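Cysteine synthase (Helicobacter pylori, PDB 6AHI) uses pyridoxal 5'-phosphate to make cysteine from O-acetylserine and sulfide, and acts as an O-acetylserine-dependent cystathionine beta-synthase. Local coordinates at residues F147-P153 and P230-E234; I54-F58 and V84-L90; N171-A177 and S286-I291; K66-P72 and D140-Q146. All coordinates share one frame; numbering follows the deposited sequence.

Interaction 1: residues F147-P153 and P230-E234; sequences FENPDNP and PPFFE
Phe232 lays its ring between two prolines, one from each side of the contact. Pro153 covers one face, with CD 3.8 Å from the centroid of the Phe232 ring and only 14° off its normal, a clear CH-pi contact. Over the opposite face, its own neighbour Pro231 places CG above the centre. CG of Phe232 lies beside the backbone N and opposite the carbonyl carbon (chi1 -62°), which swings the ring off its loop toward residues 147-153. The Phe232 side chain crosses that of Pro153 at about a right angle.

The remaining neighbours are largely backbone. Asn149 O comes obliquely to 3.4 Å from Phe232 CE1, while Asn149 N lies at the ring edge, in its plane. The amide of Asn152 stands steeply to the ring, planes 75° apart, with ND2 3.9 Å from Phe232 CE2; that nitrogen is hydrogen-bonded to Gln146 O and Ser181 OG. Asn149 OD1 in turn accepts from Asp151 N at 2.8 Å, a capping bond at the turn into helix 151-158.

The CH-pi contact with Pro153 thus joins the loop before strand 240-244 to this helix, beside the glycine-rich loop whose Ser181 probably binds the cofactor.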
loop_
_atom_site.group_PDB
_atom_site.type_symbol
_atom_site.label_atom_id
_atom_site.label_comp_id
_atom_site.label_asym_id
_atom_site.label_seq_id
_atom_site.Cartn_x
_atom_site.Cartn_y
_atom_site.Cartn_z
ATOM N N PHE A 147 20.303 -14.139 -5.392
ATOM C CA PHE A 147 21.513 -13.728 -4.670
ATOM C C PHE A 147 22.779 -13.952 -5.510
ATOM O O PHE A 147 23.816 -13.384 -5.195
ATOM C CB PHE A 147 21.594 -14.418 -3.309
ATOM C CG PHE A 147 20.440 -14.054 -2.418
ATOM C CD1 PHE A 147 20.343 -12.782 -1.862
ATOM C CD2 PHE A 147 19.403 -14.955 -2.217
ATOM C CE1 PHE A 147 19.246 -12.437 -1.083
ATOM C CE2 PHE A 147 18.313 -14.614 -1.428
ATOM C CZ PHE A 147 18.236 -13.354 -0.865
ATOM N N GLU A 148 22.697 -14.731 -6.595
ATOM C CA GLU A 148 23.857 -14.899 -7.475
ATOM C C GLU A 148 23.497 -14.672 -8.950
ATOM O O GLU A 148 24.379 -14.663 -9.793
ATOM C CB GLU A 148 24.499 -16.272 -7.267
ATOM C CG GLU A 148 23.553 -17.449 -7.429
ATOM C CD GLU A 148 24.241 -18.812 -7.412
ATOM O OE1 GLU A 148 25.321 -18.931 -6.795
ATOM O OE2 GLU A 148 23.710 -19.761 -8.024
ATOM N N ASN A 149 22.223 -14.456 -9.269
ATOM C CA ASN A 149 21.832 -14.385 -10.663
ATOM C C ASN A 149 22.125 -12.976 -11.165
ATOM O O ASN A 149 21.568 -12.035 -10.624
ATOM C CB ASN A 149 20.365 -14.794 -10.848
ATOM C CG ASN A 149 19.986 -14.989 -12.301
ATOM O OD1 ASN A 149 20.544 -14.350 -13.186
ATOM N ND2 ASN A 149 19.039 -15.879 -12.563
ATOM N N PRO A 150 22.953 -12.764 -12.220
ATOM C CA PRO A 150 23.147 -11.418 -12.784
ATOM C C PRO A 150 21.868 -10.762 -13.334
ATOM O O PRO A 150 21.840 -9.563 -13.618
ATOM C CB PRO A 150 24.140 -11.599 -13.935
ATOM C CG PRO A 150 24.154 -13.097 -14.215
ATOM C CD PRO A 150 23.738 -13.789 -12.934
ATOM N N ASP A 151 20.794 -11.534 -13.480
ATOM C CA ASP A 151 19.517 -10.968 -13.933
ATOM C C ASP A 151 18.872 -10.141 -12.819
ATOM O O ASP A 151 17.965 -9.386 -13.088
ATOM C CB ASP A 151 18.523 -12.041 -14.383
ATOM C CG ASP A 151 18.953 -12.766 -15.639
ATOM O OD1 ASP A 151 19.626 -12.118 -16.484
ATOM O OD2 ASP A 151 18.632 -13.966 -15.751
ATOM N N ASN A 152 19.321 -10.332 -11.572
ATOM C CA ASN A 152 18.865 -9.520 -10.452
ATOM C C ASN A 152 19.239 -8.054 -10.722
ATOM O O ASN A 152 18.353 -7.232 -10.946
ATOM C CB ASN A 152 19.354 -10.130 -9.131
ATOM C CG ASN A 152 19.049 -9.299 -7.899
ATOM O OD1 ASN A 152 18.411 -8.246 -7.980
ATOM N ND2 ASN A 152 19.512 -9.775 -6.749
ATOM N N PRO A 153 20.530 -7.639 -10.732
ATOM C CA PRO A 153 20.854 -6.249 -11.059
ATOM C C PRO A 153 20.334 -5.820 -12.442
ATOM O O PRO A 153 19.913 -4.656 -12.608
ATOM C CB PRO A 153 22.383 -6.138 -10.945
ATOM C CG PRO A 153 22.889 -7.569 -10.825
ATOM C CD PRO A 153 21.720 -8.424 -10.377
ATOM N N PRO A 230 28.651 -9.294 -1.773
ATOM C CA PRO A 230 27.843 -9.657 -2.943
ATOM C C PRO A 230 28.687 -9.815 -4.200
ATOM O O PRO A 230 29.660 -9.087 -4.389
ATOM C CB PRO A 230 26.900 -8.459 -3.131
ATOM C CG PRO A 230 26.810 -7.881 -1.746
ATOM C CD PRO A 230 28.203 -8.033 -1.162
ATOM N N PRO A 231 28.347 -10.755 -5.109
ATOM C CA PRO A 231 29.108 -10.941 -6.345
ATOM C C PRO A 231 28.777 -9.925 -7.459
ATOM O O PRO A 231 29.187 -10.107 -8.597
ATOM C CB PRO A 231 28.694 -12.377 -6.727
ATOM C CG PRO A 231 27.248 -12.458 -6.308
ATOM C CD PRO A 231 27.220 -11.699 -4.999
ATOM N N PHE A 232 28.062 -8.848 -7.143
ATOM C CA PHE A 232 27.529 -7.963 -8.218
ATOM C C PHE A 232 28.356 -6.690 -8.388
ATOM O O PHE A 232 28.076 -5.929 -9.292
ATOM C CB PHE A 232 26.069 -7.581 -7.965
ATOM C CG PHE A 232 25.129 -8.756 -7.954
ATOM C CD1 PHE A 232 25.130 -9.673 -8.993
ATOM C CD2 PHE A 232 24.262 -8.963 -6.889
ATOM C CE1 PHE A 232 24.269 -10.763 -8.973
ATOM C CE2 PHE A 232 23.399 -10.051 -6.870
ATOM C CZ PHE A 232 23.402 -10.949 -7.917
ATOM N N PHE A 233 29.381 -6.503 -7.550
ATOM C CA PHE A 233 30.048 -5.228 -7.398
ATOM C C PHE A 233 31.387 -5.163 -8.137
ATOM O O PHE A 233 32.049 -4.143 -8.050
ATOM C CB PHE A 233 30.265 -4.912 -5.918
ATOM C CG PHE A 233 29.010 -4.705 -5.108
ATOM C CD1 PHE A 233 27.768 -4.602 -5.710
ATOM C CD2 PHE A 233 29.080 -4.621 -3.726
ATOM C CE1 PHE A 233 26.622 -4.425 -4.948
ATOM C CE2 PHE A 233 27.937 -4.456 -2.962
ATOM C CZ PHE A 233 26.704 -4.362 -3.575
ATOM N N GLU A 234 31.752 -6.212 -8.887
ATOM C CA GLU A 234 33.068 -6.365 -9.511
ATOM C C GLU A 234 33.475 -5.145 -10.358
ATOM O O GLU A 234 34.617 -4.747 -10.292
ATOM C CB GLU A 234 33.102 -7.652 -10.343
ATOM C CG GLU A 234 34.417 -7.872 -11.076
ATOM C CD GLU A 234 34.549 -9.209 -11.794
ATOM O OE1 GLU A 234 33.500 -9.819 -12.144
ATOM O OE2 GLU A 234 35.705 -9.652 -11.996
#

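Interaction 2: residues I54-F58 and V84-L90; sequences IGEGF and VAIKHHL
Ile54 reaches from helix 48-60 to Val84 and, atom by atom, touches Val84, Ala85, His88 and Leu90. Its CB already sits 3.9 Å from Val84 CG1. There the side chain forks. CG2, opposite the backbone N, comes within 4.0 Å of His88 ND1 and also approaches Leu90 CD1. The other arm, CG1, lies beside the backbone N (chi1 -74°) and carries CD1 to the tip, 3.6 Å from Val84 CG1 and 4.0 Å from Ala85 N. The two side chains run antiparallel alongside each other, and Val84 CG1 meets CD1 and CG2 of Ile54.

One turn further on, Phe58 takes over. Its CE2 stands over one face of the His88 imidazole, 3.8 Å from CG, making an oblique aromatic pair with planes at 47°. CB of Lys87 covers the other face of the imidazole. Leu90 CD1 meets the same Phe58 CE2 at 4.0 Å. His88 ND1 is buried here with no polar partner in the model.

Leu90 is brought back to the interface by a Schellman motif: His89, with positive phi, is the C-prime residue of the motif that closes this helix, as Leu90 N bonds to Ala85 O and His89 N to Ile86 O. The chain then enters strand 91-97, completing a beta-alpha-beta crossover from strand 68-72, with helix 48-60 packed against its helix.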
loop_
_atom_site.group_PDB
_atom_site.type_symbol
_atom_site.label_atom_id
_atom_site.label_comp_id
_atom_site.label_asym_id
_atom_site.label_seq_id
_atom_site.Cartn_x
_atom_site.Cartn_y
_atom_site.Cartn_z
ATOM N N ILE A 54 10.357 -13.045 -14.837
ATOM C CA ILE A 54 9.329 -13.804 -15.525
ATOM C C ILE A 54 9.277 -13.421 -17.012
ATOM O O ILE A 54 9.294 -14.330 -17.882
ATOM C CB ILE A 54 7.983 -13.700 -14.772
ATOM C CG1 ILE A 54 8.091 -14.572 -13.515
ATOM C CG2 ILE A 54 6.794 -14.081 -15.652
ATOM C CD1 ILE A 54 7.046 -14.349 -12.475
ATOM N N GLY A 55 9.280 -12.112 -17.300
ATOM C CA GLY A 55 9.282 -11.585 -18.674
ATOM C C GLY A 55 10.439 -12.132 -19.502
ATOM O O GLY A 55 10.245 -12.629 -20.604
ATOM N N GLU A 56 11.657 -12.053 -18.956
ATOM C CA GLU A 56 12.857 -12.495 -19.667
ATOM C C GLU A 56 12.908 -14.019 -19.736
ATOM O O GLU A 56 13.389 -14.549 -20.717
ATOM C CB GLU A 56 14.128 -11.945 -19.019
ATOM C CG GLU A 56 14.239 -10.438 -19.149
ATOM C CD GLU A 56 14.069 -9.875 -20.560
ATOM O OE1 GLU A 56 14.878 -10.237 -21.451
ATOM O OE2 GLU A 56 13.129 -9.059 -20.764
ATOM N N GLY A 57 12.418 -14.697 -18.697
ATOM C CA GLY A 57 12.329 -16.163 -18.669
ATOM C C GLY A 57 11.546 -16.720 -19.853
ATOM O O GLY A 57 11.966 -17.709 -20.485
ATOM N N PHE A 58 10.396 -16.096 -20.149
ATOM C CA PHE A 58 9.591 -16.449 -21.319
ATOM C C PHE A 58 10.383 -16.182 -22.610
ATOM O O PHE A 58 10.283 -16.942 -23.558
ATOM C CB PHE A 58 8.246 -15.717 -21.306
ATOM C CG PHE A 58 7.166 -16.392 -20.499
ATOM C CD1 PHE A 58 6.571 -17.566 -20.948
ATOM C CD2 PHE A 58 6.732 -15.852 -19.297
ATOM C CE1 PHE A 58 5.570 -18.178 -20.208
ATOM C CE2 PHE A 58 5.734 -16.467 -18.557
ATOM C CZ PHE A 58 5.151 -17.628 -19.016
ATOM N N VAL A 84 3.266 -11.537 -10.048
ATOM C CA VAL A 84 3.507 -11.515 -11.477
ATOM C C VAL A 84 3.087 -12.864 -12.084
ATOM O O VAL A 84 2.600 -12.904 -13.184
ATOM C CB VAL A 84 4.976 -11.164 -11.783
ATOM C CG1 VAL A 84 5.312 -11.310 -13.260
ATOM C CG2 VAL A 84 5.324 -9.765 -11.300
ATOM N N ALA A 85 3.263 -13.968 -11.342
ATOM C CA ALA A 85 2.898 -15.312 -11.822
ATOM C C ALA A 85 1.411 -15.424 -12.199
ATOM O O ALA A 85 1.032 -16.229 -13.058
ATOM C CB ALA A 85 3.249 -16.331 -10.769
ATOM N N ILE A 86 0.561 -14.646 -11.530
ATOM C CA ILE A 86 -0.904 -14.744 -11.704
ATOM C C ILE A 86 -1.303 -14.569 -13.175
ATOM O O ILE A 86 -2.078 -15.361 -13.704
ATOM C CB ILE A 86 -1.627 -13.751 -10.776
ATOM C CG1 ILE A 86 -1.452 -14.184 -9.318
ATOM C CG2 ILE A 86 -3.091 -13.635 -11.175
ATOM C CD1 ILE A 86 -1.973 -13.215 -8.300
ATOM N N LYS A 87 -0.744 -13.555 -13.840
ATOM C CA LYS A 87 -1.149 -13.219 -15.195
ATOM C C LYS A 87 -0.989 -14.431 -16.109
ATOM O O LYS A 87 -1.854 -14.685 -16.920
ATOM C CB LYS A 87 -0.348 -12.033 -15.741
ATOM C CG LYS A 87 -0.749 -11.578 -17.139
ATOM C CD LYS A 87 0.039 -10.368 -17.603
ATOM C CE LYS A 87 -0.336 -9.908 -19.001
ATOM N NZ LYS A 87 0.327 -8.627 -19.348
ATOM N N HIS A 88 0.119 -15.180 -15.956
ATOM C CA HIS A 88 0.416 -16.325 -16.838
ATOM C C HIS A 88 0.096 -17.658 -16.153
ATOM O O HIS A 88 0.505 -18.692 -16.650
ATOM C CB HIS A 88 1.872 -16.299 -17.329
ATOM C CG HIS A 88 2.342 -14.949 -17.762
ATOM N ND1 HIS A 88 2.949 -14.064 -16.881
ATOM C CD2 HIS A 88 2.249 -14.304 -18.947
ATOM C CE1 HIS A 88 3.248 -12.940 -17.515
ATOM N NE2 HIS A 88 2.813 -13.061 -18.785
ATOM N N HIS A 89 -0.640 -17.625 -15.037
ATOM C CA HIS A 89 -1.114 -18.816 -14.325
ATOM C C HIS A 89 0.060 -19.742 -13.947
ATOM O O HIS A 89 -0.094 -20.944 -13.964
ATOM C CB HIS A 89 -2.179 -19.563 -15.162
ATOM C CG HIS A 89 -3.442 -18.802 -15.409
ATOM N ND1 HIS A 89 -4.576 -18.999 -14.658
ATOM C CD2 HIS A 89 -3.762 -17.850 -16.317
ATOM C CE1 HIS A 89 -5.538 -18.183 -15.069
ATOM N NE2 HIS A 89 -5.060 -17.464 -16.085
ATOM N N LEU A 90 1.224 -19.191 -13.595
ATOM C CA LEU A 90 2.372 -20.003 -13.177
ATOM C C LEU A 90 2.238 -20.371 -11.692
ATOM O O LEU A 90 1.942 -19.528 -10.857
ATOM C CB LEU A 90 3.669 -19.220 -13.389
ATOM C CG LEU A 90 4.026 -18.860 -14.828
ATOM C CD1 LEU A 90 5.345 -18.087 -14.875
ATOM C CD2 LEU A 90 4.098 -20.104 -15.695
#

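Interaction 3: residues N171-A177 and S286-I291; sequences NLTSFVA and SQVLTI
Thr173 and Thr290 meet the partner strand through their hydroxyls, but with different first torsions. Thr173 keeps OG1 beside its backbone N (chi1 -46°), where it accepts from Gln287 N at 2.9 Å; Gln287 O receives Thr173 N in return. Thr290 turns OG1 away from its own N (chi1 -169°), leaving CG2 in the crowded position between N and the carbonyl carbon. In that orientation OG1 donates to Val176 O over 2.8 Å, from above the carbonyl plane.

Between the threonines, strands 174-178 and 287-292 run parallel, joined by Leu289 N to Ser174 O and Val176 N to Leu289 O. The ring edge of Phe175 takes Ile291 CD1 in plane, 3.6 Å from CE1, while CD1 of the ring lies 3.8 Å from Leu289 CD2. Helix 183-195 covers this side. On the other face, beneath helix 266-281, Val176 CG2 packs 3.7 Å from Val288 CG1.

Ile291 N stays 4.0 Å from Val176 O and has no partner in the model. Thr173 OG1 therefore stands in for a backbone acceptor at one end and Thr290 OG1 for a backbone donor at the other, the end that leads, in strand 174-178, to the probable cofactor loop at Gly180.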
loop_
_atom_site.group_PDB
_atom_site.type_symbol
_atom_site.label_atom_id
_atom_site.label_comp_id
_atom_site.label_asym_id
_atom_site.label_seq_id
_atom_site.Cartn_x
_atom_site.Cartn_y
_atom_site.Cartn_z
ATOM N N ASN A 171 21.113 15.654 -13.385
ATOM C CA ASN A 171 21.679 16.494 -12.296
ATOM C C ASN A 171 21.552 15.741 -10.962
ATOM O O ASN A 171 20.752 16.105 -10.055
ATOM C CB ASN A 171 21.054 17.893 -12.229
ATOM C CG ASN A 171 21.856 18.857 -11.373
ATOM O OD1 ASN A 171 23.080 18.808 -11.328
ATOM N ND2 ASN A 171 21.170 19.732 -10.660
ATOM N N LEU A 172 22.312 14.650 -10.867
ATOM C CA LEU A 172 22.406 13.879 -9.640
ATOM C C LEU A 172 23.875 13.778 -9.230
ATOM O O LEU A 172 24.741 13.421 -10.030
ATOM C CB LEU A 172 21.803 12.495 -9.846
ATOM C CG LEU A 172 20.329 12.461 -10.217
ATOM C CD1 LEU A 172 19.942 11.024 -10.526
ATOM C CD2 LEU A 172 19.441 13.042 -9.101
ATOM N N THR A 173 24.120 14.041 -7.957
ATOM C CA THR A 173 25.434 14.106 -7.392
ATOM C C THR A 173 25.817 12.729 -6.819
ATOM O O THR A 173 26.978 12.305 -6.908
ATOM C CB THR A 173 25.493 15.154 -6.273
ATOM O OG1 THR A 173 24.855 16.360 -6.714
ATOM C CG2 THR A 173 26.909 15.425 -5.827
ATOM N N SER A 174 24.834 12.050 -6.230
ATOM C CA SER A 174 25.067 10.831 -5.509
ATOM C C SER A 174 23.824 9.924 -5.579
ATOM O O SER A 174 22.673 10.381 -5.624
ATOM C CB SER A 174 25.447 11.164 -4.076
ATOM O OG SER A 174 25.740 9.951 -3.363
ATOM N N PHE A 175 24.092 8.610 -5.524
ATOM C CA PHE A 175 23.127 7.548 -5.414
ATOM C C PHE A 175 23.459 6.726 -4.167
ATOM O O PHE A 175 24.549 6.200 -4.024
ATOM C CB PHE A 175 23.128 6.668 -6.658
ATOM C CG PHE A 175 22.237 5.450 -6.593
ATOM C CD1 PHE A 175 20.914 5.571 -6.190
ATOM C CD2 PHE A 175 22.719 4.185 -6.916
ATOM C CE1 PHE A 175 20.087 4.462 -6.137
ATOM C CE2 PHE A 175 21.886 3.081 -6.855
ATOM C CZ PHE A 175 20.574 3.217 -6.470
ATOM N N VAL A 176 22.489 6.663 -3.262
ATOM C CA VAL A 176 22.607 6.046 -1.981
ATOM C C VAL A 176 21.508 4.994 -1.882
ATOM O O VAL A 176 20.334 5.366 -1.973
ATOM C CB VAL A 176 22.428 7.098 -0.867
ATOM C CG1 VAL A 176 22.482 6.462 0.511
ATOM C CG2 VAL A 176 23.439 8.233 -1.004
ATOM N N ALA A 177 21.867 3.717 -1.659
ATOM C CA ALA A 177 20.845 2.675 -1.620
ATOM C C ALA A 177 21.283 1.525 -0.708
ATOM O O ALA A 177 22.483 1.204 -0.644
ATOM C CB ALA A 177 20.555 2.164 -3.015
ATOM N N SER A 286 23.822 20.146 -4.071
ATOM C CA SER A 286 23.960 18.742 -4.440
ATOM C C SER A 286 22.599 18.015 -4.418
ATOM O O SER A 286 21.727 18.344 -3.636
ATOM C CB SER A 286 24.956 18.080 -3.554
ATOM O OG SER A 286 26.256 18.616 -3.782
ATOM N N GLN A 287 22.428 17.021 -5.303
ATOM C CA GLN A 287 21.166 16.298 -5.457
ATOM C C GLN A 287 21.439 14.812 -5.186
ATOM O O GLN A 287 22.245 14.210 -5.859
ATOM C CB GLN A 287 20.557 16.523 -6.840
ATOM C CG GLN A 287 20.576 17.980 -7.309
ATOM C CD GLN A 287 19.532 18.808 -6.607
ATOM O OE1 GLN A 287 18.358 18.466 -6.566
ATOM N NE2 GLN A 287 19.972 19.911 -6.017
ATOM N N VAL A 288 20.816 14.272 -4.128
ATOM C CA VAL A 288 21.098 12.897 -3.677
ATOM C C VAL A 288 19.876 12.024 -3.948
ATOM O O VAL A 288 18.777 12.365 -3.505
ATOM C CB VAL A 288 21.490 12.871 -2.191
ATOM C CG1 VAL A 288 21.672 11.459 -1.668
ATOM C CG2 VAL A 288 22.743 13.693 -1.946
ATOM N N LEU A 289 20.059 10.926 -4.690
ATOM C CA LEU A 289 18.968 10.003 -4.964
ATOM C C LEU A 289 19.051 8.818 -4.001
ATOM O O LEU A 289 20.159 8.255 -3.825
ATOM C CB LEU A 289 19.095 9.506 -6.395
ATOM C CG LEU A 289 18.232 8.316 -6.798
ATOM C CD1 LEU A 289 16.744 8.642 -6.780
ATOM C CD2 LEU A 289 18.662 7.835 -8.168
ATOM N N THR A 290 17.907 8.419 -3.441
ATOM C CA THR A 290 17.811 7.152 -2.683
ATOM C C THR A 290 16.534 6.395 -3.110
ATOM O O THR A 290 15.735 6.870 -3.872
ATOM C CB THR A 290 17.963 7.413 -1.178
ATOM O OG1 THR A 290 18.132 6.181 -0.463
ATOM C CG2 THR A 290 16.772 8.139 -0.605
ATOM N N ILE A 291 16.371 5.186 -2.579
ATOM C CA ILE A 291 15.249 4.330 -2.852
ATOM C C ILE A 291 14.674 3.901 -1.506
ATOM O O ILE A 291 15.437 3.453 -0.635
ATOM C CB ILE A 291 15.666 3.100 -3.690
ATOM C CG1 ILE A 291 16.197 3.513 -5.064
ATOM C CG2 ILE A 291 14.513 2.110 -3.824
ATOM C CD1 ILE A 291 17.118 2.493 -5.624
#

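Interaction 4: residues K66-P72 and D140-Q146; sequences KTTIIEP and DSYLPLQ
Glu71 binds the chain after Tyr142 through both carboxylate oxygens. Its CG lies opposite the backbone N (chi1 -173°) and the chain bends at chi2, so that the carboxylate faces two successive amides. Leu145 N reaches OE1 at 3.0 Å, slightly out of plane on the syn side, and Gln146 N meets the syn lone pair of OE2 at 2.9 Å, nearly straight. Pro144 CD is packed 3.4 Å from the same OE1, and Leu143 CD1 lies 4.1 Å from Pro72 CD.

Strand 141-142 is the edge of a four-stranded parallel sheet and flanks 68-72 through Tyr142 N to Thr68 O and Ile70 N to Tyr142 O. Ile69 CD1 abuts the edge of the Tyr142 ring, 3.8 Å from CD2, under helix 48-60.

At the other end Asp140 and Lys66 are exposed to solvent, and the Lys66 side chain does not follow the partner segment. Thr67 is buried beneath them, its CG2 3.7 Å from Tyr142 CB; its OG1 accepts from Thr64 N and lies 3.1 Å from Asp140 OD1.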
loop_
_atom_site.group_PDB
_atom_site.type_symbol
_atom_site.label_atom_id
_atom_site.label_comp_id
_atom_site.label_asym_id
_atom_site.label_seq_id
_atom_site.Cartn_x
_atom_site.Cartn_y
_atom_site.Cartn_z
ATOM N N LYS A 66 3.919 -24.340 -18.145
ATOM C CA LYS A 66 3.911 -25.244 -16.984
ATOM C C LYS A 66 5.358 -25.445 -16.508
ATOM O O LYS A 66 5.889 -26.555 -16.350
ATOM C CB LYS A 66 3.176 -26.543 -17.329
ATOM C CG LYS A 66 1.660 -26.413 -17.380
ATOM C CD LYS A 66 1.007 -26.079 -16.046
ATOM C CE LYS A 66 -0.438 -26.535 -15.977
ATOM N NZ LYS A 66 -1.058 -26.231 -14.665
ATOM N N THR A 67 6.017 -24.308 -16.320
ATOM C CA THR A 67 7.159 -24.150 -15.420
ATOM C C THR A 67 6.641 -23.852 -14.005
ATOM O O THR A 67 5.683 -23.072 -13.835
ATOM C CB THR A 67 8.040 -22.989 -15.890
ATOM O OG1 THR A 67 8.557 -23.326 -17.172
ATOM C CG2 THR A 67 9.185 -22.684 -14.950
ATOM N N THR A 68 7.290 -24.443 -12.995
ATOM C CA THR A 68 7.105 -24.041 -11.605
ATOM C C THR A 68 8.290 -23.167 -11.179
ATOM O O THR A 68 9.455 -23.600 -11.309
ATOM C CB THR A 68 7.024 -25.227 -10.641
ATOM O OG1 THR A 68 5.888 -26.022 -10.953
ATOM C CG2 THR A 68 6.899 -24.786 -9.201
ATOM N N ILE A 69 7.989 -21.976 -10.647
ATOM C CA ILE A 69 9.011 -21.083 -10.090
ATOM C C ILE A 69 9.286 -21.493 -8.644
ATOM O O ILE A 69 8.338 -21.564 -7.855
ATOM C CB ILE A 69 8.571 -19.606 -10.100
ATOM C CG1 ILE A 69 8.060 -19.132 -11.464
ATOM C CG2 ILE A 69 9.712 -18.739 -9.579
ATOM C CD1 ILE A 69 8.990 -19.468 -12.599
ATOM N N ILE A 70 10.570 -21.701 -8.313
ATOM C CA ILE A 70 11.034 -21.964 -6.951
ATOM C C ILE A 70 12.061 -20.891 -6.560
ATOM O O ILE A 70 12.992 -20.665 -7.296
ATOM C CB ILE A 70 11.661 -23.364 -6.864
ATOM C CG1 ILE A 70 10.800 -24.435 -7.548
ATOM C CG2 ILE A 70 11.977 -23.722 -5.419
ATOM C CD1 ILE A 70 11.363 -25.819 -7.463
ATOM N N GLU A 71 11.920 -20.285 -5.376
ATOM C CA GLU A 71 12.893 -19.299 -4.889
ATOM C C GLU A 71 12.967 -19.331 -3.363
ATOM O O GLU A 71 11.938 -19.332 -2.696
ATOM C CB GLU A 71 12.532 -17.905 -5.408
ATOM C CG GLU A 71 13.555 -16.825 -5.103
ATOM C CD GLU A 71 14.953 -16.988 -5.690
ATOM O OE1 GLU A 71 15.291 -18.113 -6.180
ATOM O OE2 GLU A 71 15.721 -15.983 -5.647
ATOM N N PRO A 72 14.182 -19.344 -2.749
ATOM C CA PRO A 72 14.328 -19.019 -1.328
ATOM C C PRO A 72 14.211 -17.498 -1.135
ATOM O O PRO A 72 14.759 -16.742 -1.925
ATOM C CB PRO A 72 15.742 -19.527 -1.005
ATOM C CG PRO A 72 16.485 -19.286 -2.302
ATOM C CD PRO A 72 15.477 -19.646 -3.381
ATOM N N ASP A 140 10.869 -29.246 -15.192
ATOM C CA ASP A 140 10.530 -27.940 -15.725
ATOM C C ASP A 140 10.446 -26.906 -14.591
ATOM O O ASP A 140 9.542 -26.094 -14.554
ATOM C CB ASP A 140 9.223 -28.025 -16.516
ATOM C CG ASP A 140 9.005 -26.881 -17.481
ATOM O OD1 ASP A 140 9.951 -26.092 -17.671
ATOM O OD2 ASP A 140 7.885 -26.791 -18.030
ATOM N N SER A 141 11.405 -26.929 -13.668
ATOM C CA SER A 141 11.471 -25.907 -12.609
ATOM C C SER A 141 12.314 -24.721 -13.083
ATOM O O SER A 141 13.081 -24.807 -14.030
ATOM C CB SER A 141 12.004 -26.477 -11.304
ATOM O OG SER A 141 13.271 -27.104 -11.462
ATOM N N TYR A 142 12.177 -23.601 -12.390
ATOM C CA TYR A 142 13.057 -22.485 -12.612
ATOM C C TYR A 142 13.404 -21.881 -11.254
ATOM O O TYR A 142 12.525 -21.565 -10.475
ATOM C CB TYR A 142 12.449 -21.496 -13.599
ATOM C CG TYR A 142 13.235 -20.221 -13.687
ATOM C CD1 TYR A 142 14.489 -20.191 -14.274
ATOM C CD2 TYR A 142 12.747 -19.054 -13.133
ATOM C CE1 TYR A 142 15.212 -19.012 -14.362
ATOM C CE2 TYR A 142 13.455 -17.866 -13.214
ATOM C CZ TYR A 142 14.703 -17.853 -13.810
ATOM O OH TYR A 142 15.403 -16.688 -13.867
ATOM N N LEU A 143 14.709 -21.789 -10.992
ATOM C CA LEU A 143 15.263 -21.402 -9.697
ATOM C C LEU A 143 16.127 -20.165 -9.935
ATOM O O LEU A 143 17.302 -20.278 -10.297
ATOM C CB LEU A 143 16.049 -22.587 -9.116
ATOM C CG LEU A 143 16.592 -22.450 -7.685
ATOM C CD1 LEU A 143 15.512 -22.084 -6.671
ATOM C CD2 LEU A 143 17.290 -23.739 -7.252
ATOM N N PRO A 144 15.563 -18.945 -9.791
ATOM C CA PRO A 144 16.304 -17.727 -10.105
ATOM C C PRO A 144 17.617 -17.605 -9.317
ATOM O O PRO A 144 18.620 -17.191 -9.889
ATOM C CB PRO A 144 15.362 -16.577 -9.714
ATOM C CG PRO A 144 13.985 -17.197 -9.667
ATOM C CD PRO A 144 14.186 -18.668 -9.356
ATOM N N LEU A 145 17.589 -17.965 -8.027
ATOM C CA LEU A 145 18.680 -17.665 -7.072
ATOM C C LEU A 145 19.135 -16.223 -7.271
ATOM O O LEU A 145 20.202 -15.975 -7.831
ATOM C CB LEU A 145 19.827 -18.660 -7.248
ATOM C CG LEU A 145 19.475 -20.073 -6.785
ATOM C CD1 LEU A 145 20.584 -21.070 -7.128
ATOM C CD2 LEU A 145 19.179 -20.096 -5.286
ATOM N N GLN A 146 18.265 -15.309 -6.834
ATOM C CA GLN A 146 18.452 -13.883 -6.987
ATOM C C GLN A 146 19.830 -13.465 -6.448
ATOM O O GLN A 146 20.451 -12.557 -6.982
ATOM C CB GLN A 146 17.322 -13.113 -6.277
ATOM C CG GLN A 146 17.406 -13.163 -4.750
ATOM C CD GLN A 146 16.120 -12.769 -4.067
ATOM O OE1 GLN A 146 15.677 -11.622 -4.179
ATOM N NE2 GLN A 146 15.511 -13.711 -3.345
#

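How the interactions relate
Interactions 2 and 4 belong to the parallel sheet of strands 114-118, 91-97, 68-72 and 141-142 and its helices; their centres are 11 Å apart and Leu90 touches Thr67. Their segments alternate along the chain, 54-58, 66-72, 84-90, 140-146. Segment 147-153 of interaction 1 follows 140-146 directly, with Asn149 ND2 bonded to Pro144 O, while 230-234 comes after 171-177. Interaction 3 lies in the other, mixed sheet, about 34 Å between centres from interaction 4, and its segments alternate with those of interaction 1. Residues 147-153 and 230-234 thus join parts of the chain tied to both sheets, near the probable cofactor loop, as suits a two-domain PLP-II enzyme.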